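Local coordinates for protein pyoverdine synthetase F (Pseudomonas aeruginosa PAO1, PDB 6CUL) that is probably an enzyme, built as a single alpha/beta chain with helices packed around a mixed, mainly parallel beta sheet, at residues Y32-S35 with V41-L44; W10-A15 with Q85-A90; L37-E42 with S259-L264; A16-G21 with E250-N255; A90-Q93 with T98-D101. All coordinates share one frame; numbering follows the deposited sequence.

Helix 36-46 ties three of the contacts together. Contacts 1 and 3 share V41 and E42 and have centres about 6 Å apart; on the other side of the helix V41 packs against L92 and L99 of contact 5. Contacts 2 and 5 share A90 and are joined by the hydrogen bond of Y88 OH to N100 OD1. Contacts 2 and 4 both use helix 12-17, and contacts 3 and 4 both use helix 248-271. The bound N-(4-{[(2-amino-4-oxo-1,4-dihydroquinazolin-6-yl)methyl]amino}benzene-1-carbonyl)-D-glutamic acid lies about 5 Å from the K19 side chain in contact 4 and about 10 Å from that of F87 in contact 2. Contacts 4 and 5 do not touch, their centres being about 21 Å apart.

Contact 1: Y32-S35 with V41-L44; sequences YMKS and VEAL
E42 OE2 receives a hydrogen bond from K34 NZ at 2.7 Å, and this salt bridge is the whole of the contact. It joins the loop after strand 29-32 to the second turn of helix 36-46, a local bridge across the start of a helix. The two side chains reach for each other from opposite directions. K34 leaves the backbone with CG trans to its amide nitrogen (chi1 -172°) and then bends at chi3 (-84°), which swings the ammonium end over to the carboxylate; E42 answers with a chain extended beyond CG. Neither residue is fully buried, so the ion pair lies at the protein surface, where solvent probably screens part of its strength. Around it the helix start is fixed by other means. S35 stands at the N-cap and its OG accepts a hydrogen bond from E38 N, while the Y32 hydroxyl is hydrogen-bonded to the E38 carboxylate. M33 is the centre of an inverse gamma turn just ahead of the lysine. The lysine meets the carboxylate unevenly: NZ sits at the syn lone pair of OE2, the one facing OE1, yet stays 3.4 Å from E42 OE1.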
# COMPACT_ATOMS: atom_id res chain seq x y z
N TYR A 32 4.89 -17.39 -0.61
CA TYR A 32 5.66 -16.23 -1.00
C TYR A 32 4.84 -14.97 -0.82
O TYR A 32 3.82 -14.83 -1.39
CB TYR A 32 6.13 -16.39 -2.43
CG TYR A 32 6.78 -15.19 -3.01
CD1 TYR A 32 8.11 -14.90 -2.78
CD2 TYR A 32 6.08 -14.35 -3.78
CE1 TYR A 32 8.68 -13.81 -3.30
CE2 TYR A 32 6.64 -13.27 -4.30
CZ TYR A 32 7.95 -13.00 -4.07
OH TYR A 32 8.39 -11.89 -4.63
N MSE A 33 5.31 -14.03 -0.02
CA MSE A 33 4.57 -12.81 0.26
C MSE A 33 4.79 -11.84 -0.84
O MSE A 33 5.68 -11.04 -0.77
CB MSE A 33 5.01 -12.17 1.56
CG MSE A 33 4.21 -11.01 2.09
SE MSE A 33 2.33 -11.28 2.33
CE MSE A 33 2.31 -11.87 4.12
N LYS A 34 4.00 -11.95 -1.88
CA LYS A 34 4.12 -11.14 -3.05
C LYS A 34 3.67 -9.76 -2.72
O LYS A 34 2.78 -9.61 -1.97
CB LYS A 34 3.25 -11.73 -4.14
CG LYS A 34 3.38 -11.13 -5.51
CD LYS A 34 2.24 -11.56 -6.37
CE LYS A 34 2.47 -12.91 -7.03
NZ LYS A 34 1.43 -13.37 -7.96
N SER A 35 4.33 -8.78 -3.28
CA SER A 35 3.95 -7.43 -3.10
C SER A 35 2.79 -7.00 -3.94
O SER A 35 2.40 -7.64 -4.84
CB SER A 35 5.10 -6.52 -3.35
OG SER A 35 5.37 -6.39 -4.67
N VAL A 41 2.26 -5.59 -11.59
CA VAL A 41 3.15 -5.85 -12.71
C VAL A 41 2.67 -7.09 -13.47
O VAL A 41 2.53 -7.04 -14.62
CB VAL A 41 4.60 -5.95 -12.26
CG1 VAL A 41 5.47 -6.54 -13.34
CG2 VAL A 41 5.10 -4.60 -11.86
N GLU A 42 2.35 -8.15 -12.79
CA GLU A 42 1.78 -9.30 -13.42
C GLU A 42 0.45 -9.00 -14.12
O GLU A 42 0.20 -9.53 -15.14
CB GLU A 42 1.58 -10.37 -12.42
CG GLU A 42 2.86 -10.82 -11.81
CD GLU A 42 2.69 -11.75 -10.66
OE1 GLU A 42 3.65 -12.36 -10.33
OE2 GLU A 42 1.62 -11.87 -10.16
N ALA A 43 -0.38 -8.18 -13.51
CA ALA A 43 -1.61 -7.77 -14.09
C ALA A 43 -1.41 -6.98 -15.33
O ALA A 43 -2.01 -7.27 -16.30
CB ALA A 43 -2.41 -6.95 -13.11
N LEU A 44 -0.56 -5.99 -15.31
CA LEU A 44 -0.26 -5.25 -16.49
C LEU A 44 0.36 -6.17 -17.55
O LEU A 44 0.17 -5.94 -18.68
CB LEU A 44 0.61 -4.04 -16.23
CG LEU A 44 0.15 -2.89 -15.37
CD1 LEU A 44 1.18 -1.84 -15.19
CD2 LEU A 44 -1.19 -2.28 -15.71

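Contact 2: W10-A15 with Q85-A90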
# COMPACT_ATOMS: atom_id res chain seq x y z
N TRP A 10 4.85 3.93 -2.65
CA TRP A 10 4.88 3.17 -1.46
C TRP A 10 6.12 3.42 -0.55
O TRP A 10 7.19 3.65 -1.01
CB TRP A 10 4.74 1.73 -1.80
CG TRP A 10 5.89 1.18 -2.50
CD1 TRP A 10 6.84 1.85 -3.13
CD2 TRP A 10 6.18 -0.19 -2.66
NE1 TRP A 10 7.72 1.01 -3.67
CE2 TRP A 10 7.33 -0.26 -3.40
CE3 TRP A 10 5.55 -1.36 -2.30
CZ2 TRP A 10 7.87 -1.41 -3.73
CZ3 TRP A 10 6.09 -2.49 -2.64
CH2 TRP A 10 7.23 -2.52 -3.34
N SER A 11 5.96 3.35 0.72
CA SER A 11 7.05 3.52 1.58
C SER A 11 7.73 2.19 1.63
O SER A 11 7.16 1.32 2.16
CB SER A 11 6.55 3.81 2.98
OG SER A 11 6.04 5.08 3.14
N LEU A 12 8.97 2.06 1.21
CA LEU A 12 9.66 0.80 1.26
C LEU A 12 9.68 0.16 2.65
O LEU A 12 9.61 -1.01 2.75
CB LEU A 12 11.09 0.97 0.81
CG LEU A 12 11.35 1.29 -0.64
CD1 LEU A 12 12.80 1.42 -0.91
CD2 LEU A 12 10.76 0.28 -1.58
N ARG A 13 9.76 0.95 3.69
CA ARG A 13 9.77 0.46 5.02
C ARG A 13 8.50 -0.33 5.36
O ARG A 13 8.58 -1.23 6.10
CB ARG A 13 10.06 1.58 6.00
CG ARG A 13 9.18 2.81 5.97
CD ARG A 13 9.91 4.01 6.52
NE ARG A 13 9.15 5.22 6.55
CZ ARG A 13 8.80 5.91 5.51
NH1 ARG A 13 9.13 5.55 4.33
NH2 ARG A 13 8.10 6.95 5.68
N ASN A 14 7.37 0.09 4.85
CA ASN A 14 6.13 -0.58 4.99
C ASN A 14 6.11 -1.93 4.28
O ASN A 14 5.52 -2.81 4.73
CB ASN A 14 5.02 0.30 4.54
CG ASN A 14 3.68 -0.31 4.78
OD1 ASN A 14 3.02 -0.64 3.88
ND2 ASN A 14 3.34 -0.53 5.99
N ALA A 15 6.70 -2.03 3.14
CA ALA A 15 6.83 -3.27 2.46
C ALA A 15 7.71 -4.27 3.19
O ALA A 15 7.52 -5.40 3.05
CB ALA A 15 7.27 -3.06 1.06
N GLN A 85 18.19 -10.26 -0.49
CA GLN A 85 16.75 -10.06 -0.46
C GLN A 85 16.33 -8.78 -1.14
O GLN A 85 17.02 -7.84 -1.08
CB GLN A 85 16.28 -10.11 1.01
CG GLN A 85 14.82 -9.87 1.34
CD GLN A 85 13.90 -11.06 1.15
OE1 GLN A 85 13.75 -11.90 2.00
NE2 GLN A 85 13.24 -11.09 0.05
N TRP A 86 15.20 -8.78 -1.83
CA TRP A 86 14.63 -7.60 -2.46
C TRP A 86 13.13 -7.70 -2.40
O TRP A 86 12.61 -8.74 -2.27
CB TRP A 86 15.16 -7.41 -3.89
CG TRP A 86 14.93 -6.07 -4.51
CD1 TRP A 86 14.36 -5.86 -5.66
CD2 TRP A 86 15.20 -4.78 -3.96
NE1 TRP A 86 14.26 -4.55 -5.91
CE2 TRP A 86 14.77 -3.85 -4.87
CE3 TRP A 86 15.79 -4.32 -2.79
CZ2 TRP A 86 14.92 -2.52 -4.69
CZ3 TRP A 86 15.92 -3.01 -2.62
CH2 TRP A 86 15.50 -2.12 -3.55
N PHE A 87 12.45 -6.59 -2.56
CA PHE A 87 10.97 -6.51 -2.50
C PHE A 87 10.12 -7.31 -3.52
O PHE A 87 8.97 -7.46 -3.36
CB PHE A 87 10.54 -5.05 -2.52
CG PHE A 87 11.10 -4.26 -1.43
CD1 PHE A 87 12.34 -3.75 -1.52
CD2 PHE A 87 10.41 -4.04 -0.32
CE1 PHE A 87 12.90 -3.03 -0.52
CE2 PHE A 87 10.93 -3.33 0.69
CZ PHE A 87 12.19 -2.83 0.59
N TYR A 88 10.78 -7.68 -4.57
CA TYR A 88 10.34 -8.42 -5.69
C TYR A 88 11.63 -8.94 -6.36
O TYR A 88 12.70 -8.55 -6.00
CB TYR A 88 9.50 -7.55 -6.65
CG TYR A 88 10.12 -6.26 -7.06
CD1 TYR A 88 11.19 -6.24 -7.87
CD2 TYR A 88 9.66 -5.08 -6.61
CE1 TYR A 88 11.76 -5.08 -8.23
CE2 TYR A 88 10.23 -3.93 -6.95
CZ TYR A 88 11.29 -3.94 -7.77
OH TYR A 88 11.89 -2.79 -8.15
N PRO A 89 11.53 -9.84 -7.31
CA PRO A 89 12.82 -10.21 -7.84
C PRO A 89 13.46 -9.06 -8.54
O PRO A 89 12.88 -8.60 -9.45
CB PRO A 89 12.47 -11.27 -8.84
CG PRO A 89 11.23 -11.83 -8.37
CD PRO A 89 10.48 -10.74 -7.74
N ALA A 90 14.71 -8.78 -8.26
CA ALA A 90 15.45 -7.66 -8.83
C ALA A 90 15.43 -7.66 -10.35
O ALA A 90 15.57 -6.62 -10.94
CB ALA A 90 16.85 -7.68 -8.35
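The turn that carries the chain from parallel strand 6-9 into helix 12-17 is covered by F87 of the loop preceding strand 103-105. W10 ends the strand side of this turn, and L12 and A15 point from the helix toward the phenyl ring. L12 CD2 stands over the middle of one ring face in a CH-pi contact, 4.1 Å from the F87 ring centroid and 12° off the normal. With its CG beside the backbone N (chi1 -58°), F87 sends the far end of the ring to the helix: CE2 comes within 3.4 Å of L12 O, and CZ packs on L12 CB at 4.0 Å. A15 CB adds a close methyl contact, 3.6 Å from F87 CD2, approaching obliquely. W10 meets the base of the same side chain, its CH2 lying 4.2 Å from F87 CB, and the planes of the two rings are inclined at 57°. W86 supports F87 from within its own segment, with CZ3 at the ring edge, in plane. The four residues that touch are all buried, and the interface is held by apolar and aromatic packing. The ring of Y76 stacks on F87. W10 rests on V58 and Y60 and L12 on Y60 of strand 55-60, while W86 and Y88 lie on L103 of strand 103-105, so F87 is packed between helix 12-17 and its own loop.

Contact 3: L37-E42 with S259-L264; sequences LESLVE and SLFPAL
S39 is the first residue of segment 37-42 to meet helix 248-271, and it does so squarely. Its CB stands over the centre of the F261 ring, 3.5 Å from the centroid and 9° off the ring normal, a CH-pi contact made by a serine methylene. The hydroxyl lies over the same face, with OG 3.2 Å from F261 CD2 and equally close to F261 CG. The alpha carbons of S39 and F261 are 6.5 Å apart, a close approach that the short serine side chain allows. F261 turns its face to the serine with CG beside its backbone N (chi1 -62°). L40 follows; its bond to CB does not point at the partner helix, but with chi1 at -170° the chain extends beside its own carbonyl carbon and brings CD1 to within 4.1 Å of L264 CD2. The two leucine side chains cross at about a right angle. V41 faces elsewhere, packing on L92 and L99 of the loop before strand 103-105, so that helix 36-46 is wedged between this loop and helix 248-271. The partner helix is kinked at P262, whose nitrogen makes no bond to the preceding turn. L260 and L264 also rest on I169 of strand 166-170, which sets helix 248-271 against the sheet. With a CH-pi contact and a leucine pair at its centre, the contact probably rests mainly on dispersion and close fit.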
# COMPACT_ATOMS: atom_id res chain seq x y z
N LEU A 37 2.80 -4.33 -5.79
CA LEU A 37 3.37 -3.97 -7.05
C LEU A 37 3.65 -5.18 -7.93
O LEU A 37 3.40 -5.15 -9.06
CB LEU A 37 4.62 -3.14 -6.85
CG LEU A 37 5.27 -2.51 -8.06
CD1 LEU A 37 4.38 -1.45 -8.61
CD2 LEU A 37 6.65 -1.94 -7.79
N GLU A 38 4.14 -6.25 -7.37
CA GLU A 38 4.38 -7.44 -8.16
C GLU A 38 3.09 -7.98 -8.74
O GLU A 38 3.09 -8.40 -9.83
CB GLU A 38 5.10 -8.52 -7.39
CG GLU A 38 5.61 -9.59 -8.29
CD GLU A 38 6.59 -10.48 -7.66
OE1 GLU A 38 6.74 -10.42 -6.49
OE2 GLU A 38 7.23 -11.25 -8.32
N SER A 39 2.03 -7.94 -7.98
CA SER A 39 0.81 -8.36 -8.50
C SER A 39 0.35 -7.47 -9.64
O SER A 39 -0.16 -7.98 -10.55
CB SER A 39 -0.26 -8.51 -7.43
OG SER A 39 -1.12 -9.47 -7.84
N LEU A 40 0.48 -6.17 -9.52
CA LEU A 40 0.16 -5.18 -10.54
C LEU A 40 1.01 -5.31 -11.77
O LEU A 40 0.56 -5.12 -12.82
CB LEU A 40 0.20 -3.79 -9.97
CG LEU A 40 -0.30 -2.62 -10.72
CD1 LEU A 40 -1.72 -2.83 -11.05
CD2 LEU A 40 -0.15 -1.37 -9.92
N VAL A 41 2.26 -5.59 -11.59
CA VAL A 41 3.15 -5.85 -12.71
C VAL A 41 2.67 -7.09 -13.47
O VAL A 41 2.53 -7.04 -14.62
CB VAL A 41 4.60 -5.95 -12.26
CG1 VAL A 41 5.47 -6.54 -13.34
CG2 VAL A 41 5.10 -4.60 -11.86
N GLU A 42 2.35 -8.15 -12.79
CA GLU A 42 1.78 -9.30 -13.42
C GLU A 42 0.45 -9.00 -14.12
O GLU A 42 0.20 -9.53 -15.14
CB GLU A 42 1.58 -10.37 -12.42
CG GLU A 42 2.86 -10.82 -11.81
CD GLU A 42 2.69 -11.75 -10.66
OE1 GLU A 42 3.65 -12.36 -10.33
OE2 GLU A 42 1.62 -11.87 -10.16
N SER A 259 -8.70 -10.79 -1.59
CA SER A 259 -9.37 -9.59 -1.89
C SER A 259 -8.61 -8.39 -2.41
O SER A 259 -9.17 -7.63 -3.04
CB SER A 259 -10.12 -9.20 -0.64
OG SER A 259 -11.06 -8.25 -0.92
N LEU A 260 -7.38 -8.19 -2.00
CA LEU A 260 -6.58 -7.04 -2.38
C LEU A 260 -6.06 -6.92 -3.79
O LEU A 260 -6.15 -5.91 -4.37
CB LEU A 260 -5.47 -6.81 -1.37
CG LEU A 260 -4.78 -5.46 -1.43
CD1 LEU A 260 -4.60 -4.87 -0.05
CD2 LEU A 260 -3.49 -5.47 -2.20
N PHE A 261 -5.48 -7.96 -4.30
CA PHE A 261 -5.03 -7.88 -5.62
C PHE A 261 -6.26 -7.68 -6.55
O PHE A 261 -6.23 -6.87 -7.40
CB PHE A 261 -4.09 -9.05 -5.96
CG PHE A 261 -2.85 -9.09 -5.13
CD1 PHE A 261 -2.38 -7.97 -4.54
CD2 PHE A 261 -2.20 -10.24 -4.93
CE1 PHE A 261 -1.29 -7.99 -3.79
CE2 PHE A 261 -1.09 -10.27 -4.16
CZ PHE A 261 -0.62 -9.14 -3.60
N PRO A 262 -7.34 -8.40 -6.29
CA PRO A 262 -8.52 -8.22 -7.11
C PRO A 262 -9.13 -6.84 -7.04
O PRO A 262 -9.46 -6.30 -8.05
CB PRO A 262 -9.48 -9.27 -6.59
CG PRO A 262 -8.63 -10.24 -5.90
CD PRO A 262 -7.50 -9.49 -5.33
N ALA A 263 -9.23 -6.28 -5.88
CA ALA A 263 -9.78 -4.99 -5.81
C ALA A 263 -8.94 -3.98 -6.56
O ALA A 263 -9.48 -3.18 -7.21
CB ALA A 263 -10.01 -4.57 -4.38
N LEU A 264 -7.65 -4.01 -6.42
CA LEU A 264 -6.87 -3.08 -7.12
C LEU A 264 -7.02 -3.23 -8.62
O LEU A 264 -7.10 -2.27 -9.27
CB LEU A 264 -5.43 -3.14 -6.69
CG LEU A 264 -4.36 -2.53 -7.55
CD1 LEU A 264 -4.40 -1.05 -7.60
CD2 LEU A 264 -3.05 -3.12 -7.17

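Contact 4: A16-G21 with E250-N255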
# COMPACT_ATOMS: atom_id res chain seq x y z
N ALA A 16 8.75 -3.83 3.85
CA ALA A 16 9.59 -4.71 4.64
C ALA A 16 8.85 -5.30 5.82
O ALA A 16 9.00 -6.45 6.07
CB ALA A 16 10.83 -4.03 5.10
N ALA A 17 8.08 -4.48 6.51
CA ALA A 17 7.30 -4.92 7.66
C ALA A 17 6.33 -6.01 7.27
O ALA A 17 6.31 -7.01 7.87
CB ALA A 17 6.58 -3.75 8.24
N ASP A 18 5.64 -5.81 6.20
CA ASP A 18 4.78 -6.80 5.69
C ASP A 18 5.44 -8.04 5.06
O ASP A 18 4.73 -8.84 4.61
CB ASP A 18 3.88 -6.18 4.70
CG ASP A 18 2.71 -5.59 5.31
OD1 ASP A 18 2.79 -5.23 6.46
OD2 ASP A 18 1.72 -5.44 4.68
N LYS A 19 6.74 -8.07 5.08
CA LYS A 19 7.49 -9.10 4.52
C LYS A 19 7.40 -9.19 3.05
O LYS A 19 7.70 -10.21 2.56
CB LYS A 19 7.01 -10.44 5.10
CG LYS A 19 7.78 -10.99 6.25
CD LYS A 19 7.84 -10.00 7.35
CE LYS A 19 8.67 -10.40 8.53
NZ LYS A 19 8.36 -11.61 9.25
N ALA A 20 7.12 -8.11 2.37
CA ALA A 20 6.98 -8.12 0.94
C ALA A 20 8.25 -8.73 0.26
O ALA A 20 9.33 -8.58 0.72
CB ALA A 20 6.70 -6.72 0.46
N GLY A 21 8.05 -9.54 -0.76
CA GLY A 21 9.11 -10.28 -1.44
C GLY A 21 9.78 -11.48 -0.72
O GLY A 21 10.65 -12.07 -1.28
N GLU A 250 -0.77 -15.18 7.90
CA GLU A 250 -1.80 -15.81 7.11
C GLU A 250 -2.92 -14.86 6.67
O GLU A 250 -3.37 -14.93 5.60
CB GLU A 250 -2.40 -16.99 7.82
CG GLU A 250 -1.52 -18.19 7.93
CD GLU A 250 -1.58 -18.85 9.26
OE1 GLU A 250 -2.23 -18.34 10.10
OE2 GLU A 250 -0.96 -19.85 9.45
N LEU A 251 -3.39 -14.02 7.54
CA LEU A 251 -4.41 -13.06 7.18
C LEU A 251 -3.97 -12.05 6.12
O LEU A 251 -4.67 -11.83 5.21
CB LEU A 251 -4.96 -12.35 8.40
CG LEU A 251 -6.15 -11.44 8.20
CD1 LEU A 251 -7.13 -12.00 7.21
CD2 LEU A 251 -6.86 -11.21 9.49
N ARG A 252 -2.77 -11.52 6.24
CA ARG A 252 -2.25 -10.59 5.27
C ARG A 252 -2.16 -11.20 3.91
O ARG A 252 -2.57 -10.62 3.02
CB ARG A 252 -0.84 -10.11 5.64
CG ARG A 252 -0.76 -9.12 6.78
CD ARG A 252 0.55 -8.32 6.87
NE ARG A 252 1.74 -8.96 6.47
CZ ARG A 252 2.77 -9.14 7.25
NH1 ARG A 252 2.78 -8.71 8.45
NH2 ARG A 252 3.80 -9.73 6.77
N TRP A 253 -1.58 -12.38 3.83
CA TRP A 253 -1.46 -13.07 2.59
C TRP A 253 -2.87 -13.35 2.04
O TRP A 253 -3.14 -12.94 1.01
CB TRP A 253 -0.66 -14.37 2.81
CG TRP A 253 -0.13 -15.04 1.60
CD1 TRP A 253 1.08 -14.91 1.06
CD2 TRP A 253 -0.82 -15.95 0.78
NE1 TRP A 253 1.19 -15.65 -0.03
CE2 TRP A 253 0.03 -16.31 -0.23
CE3 TRP A 253 -2.10 -16.50 0.80
CZ2 TRP A 253 -0.36 -17.19 -1.22
CZ3 TRP A 253 -2.46 -17.32 -0.15
CH2 TRP A 253 -1.61 -17.68 -1.16
N ASN A 254 -3.75 -13.92 2.77
CA ASN A 254 -5.02 -14.16 2.22
C ASN A 254 -5.81 -12.92 1.74
O ASN A 254 -6.42 -12.96 0.73
CB ASN A 254 -5.82 -14.91 3.21
CG ASN A 254 -5.38 -16.31 3.34
OD1 ASN A 254 -4.59 -16.78 2.61
ND2 ASN A 254 -5.89 -16.97 4.30
N ASN A 255 -5.82 -11.86 2.50
CA ASN A 255 -6.46 -10.67 2.05
C ASN A 255 -5.72 -10.10 0.83
O ASN A 255 -6.34 -9.61 -0.04
CB ASN A 255 -6.63 -9.66 3.15
CG ASN A 255 -7.75 -8.72 2.88
OD1 ASN A 255 -8.81 -9.13 2.48
ND2 ASN A 255 -7.51 -7.47 3.06
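R252 lays its guanidinium against the backbone of D18, just past the end of helix 12-17, and there the packing is tight. D18 CA sits 3.3 Å above the plane of the R252 guanidinium, offset toward its rim, and the carboxylate of D18 lies almost parallel to it, the planes 4° apart. This salt bridge is long, with D18 OD1 3.9 Å from R252 NE; the carboxylate is stacked over the guanidinium rather than facing its N-H groups, so that this pair is electrostatic. A bend at chi3 (-33°) turns the arginine head onto the aspartate. The helix ends in a Schellman motif, K19 at positive phi, with K19 N bonded back to A16 O and A20 N to A15 O, and the positive charge beside the helix's last carbonyls is probably favourable there. The other side is looser. K19 CB merely touches the guanidinium edge, 3.7 Å from R252 NH2, and then the lysine leads away, its NZ 5.5 Å from R252 NH2, while A17 is exposed. The ion pair bridges the end of helix 12-17 and helix 248-271, with T188 of helix 187-195 and M33 beside R252 and K19 leaning on V24 of strand 23-26.

Contact 5: A90-Q93 with T98-D101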
# COMPACT_ATOMS: atom_id res chain seq x y z
N ALA A 90 14.71 -8.78 -8.26
CA ALA A 90 15.45 -7.66 -8.83
C ALA A 90 15.43 -7.66 -10.35
O ALA A 90 15.57 -6.62 -10.94
CB ALA A 90 16.85 -7.68 -8.35
N ASP A 91 15.20 -8.81 -10.93
CA ASP A 91 15.09 -8.89 -12.34
C ASP A 91 13.65 -8.65 -12.91
O ASP A 91 13.50 -8.75 -14.08
CB ASP A 91 15.69 -10.20 -12.78
CG ASP A 91 15.00 -11.35 -12.21
OD1 ASP A 91 13.82 -11.18 -12.01
OD2 ASP A 91 15.58 -12.41 -11.97
N LEU A 92 12.68 -8.23 -12.13
CA LEU A 92 11.35 -8.15 -12.65
C LEU A 92 11.19 -7.20 -13.81
O LEU A 92 11.77 -6.16 -13.80
CB LEU A 92 10.37 -7.80 -11.53
CG LEU A 92 8.87 -7.96 -11.75
CD1 LEU A 92 8.60 -9.28 -12.43
CD2 LEU A 92 8.11 -7.85 -10.47
N GLN A 93 10.33 -7.54 -14.75
CA GLN A 93 10.05 -6.70 -15.92
C GLN A 93 8.61 -6.23 -15.96
O GLN A 93 7.73 -7.01 -15.79
CB GLN A 93 10.29 -7.46 -17.20
CG GLN A 93 11.32 -8.57 -17.13
CD GLN A 93 10.85 -9.78 -16.36
OE1 GLN A 93 9.98 -9.69 -15.50
NE2 GLN A 93 11.44 -10.91 -16.65
N THR A 98 12.50 -2.68 -17.26
CA THR A 98 13.08 -3.27 -16.07
C THR A 98 12.35 -2.60 -14.94
O THR A 98 12.30 -1.43 -14.91
CB THR A 98 14.56 -2.93 -16.01
OG1 THR A 98 15.22 -3.42 -17.15
CG2 THR A 98 15.17 -3.49 -14.87
N LEU A 99 11.77 -3.34 -14.00
CA LEU A 99 11.00 -2.70 -12.95
C LEU A 99 11.80 -1.80 -12.05
O LEU A 99 11.33 -0.75 -11.68
CB LEU A 99 10.21 -3.69 -12.13
CG LEU A 99 9.52 -3.15 -10.93
CD1 LEU A 99 8.17 -2.55 -11.19
CD2 LEU A 99 9.31 -4.26 -10.00
N ASN A 100 13.01 -2.25 -11.74
CA ASN A 100 13.95 -1.49 -10.91
C ASN A 100 14.35 -0.13 -11.47
O ASN A 100 14.54 0.79 -10.75
CB ASN A 100 15.15 -2.31 -10.57
CG ASN A 100 14.83 -3.34 -9.57
OD1 ASN A 100 14.58 -3.00 -8.46
ND2 ASN A 100 14.80 -4.59 -9.96
N ASP A 101 14.36 -0.03 -12.77
CA ASP A 101 14.59 1.19 -13.41
C ASP A 101 13.50 2.19 -13.10
O ASP A 101 13.71 3.28 -13.35
CB ASP A 101 14.77 0.99 -14.89
CG ASP A 101 15.88 0.03 -15.25
OD1 ASP A 101 16.68 -0.40 -14.46
OD2 ASP A 101 15.92 -0.34 -16.37
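The N100 carboxamide and the L92 peptide group are the flat groups at this contact: N100 turns its ND2, and L92 its carbonyl oxygen, to the opposing segment. N100 ND2 heads for A90 O, at a modelled separation too short to be trusted, while OD1 of the same amide is hydrogen-bonded to Y88 OH and W86 NE1, which together fix the rotation of the group. The L92 carbonyl receives L99 N at 2.8 Å in a nearly straight bond (169° at the hydrogen), with the donor tilted 23° from the carbonyl plane. This bond accompanies a single beta bridge between Q93 and T98, whose alpha carbons are 4.6 Å apart, a tight reversal of the loop before strand 103-105. L92 and L99 then run alongside each other in the same direction, with L92 CD2 3.8 Å from L99 CD2. In both leucines CG points away from the main-chain nitrogen (chi1 -166° in L92), and both reach V41 on helix 36-46. L99 CB lies 3.4 Å from L92 O, the acceptor of the bond. The bond and the bridge probably hold the two arms of the loop in register, and L92 and L99 together present an apolar surface to V41 of helix 36-46.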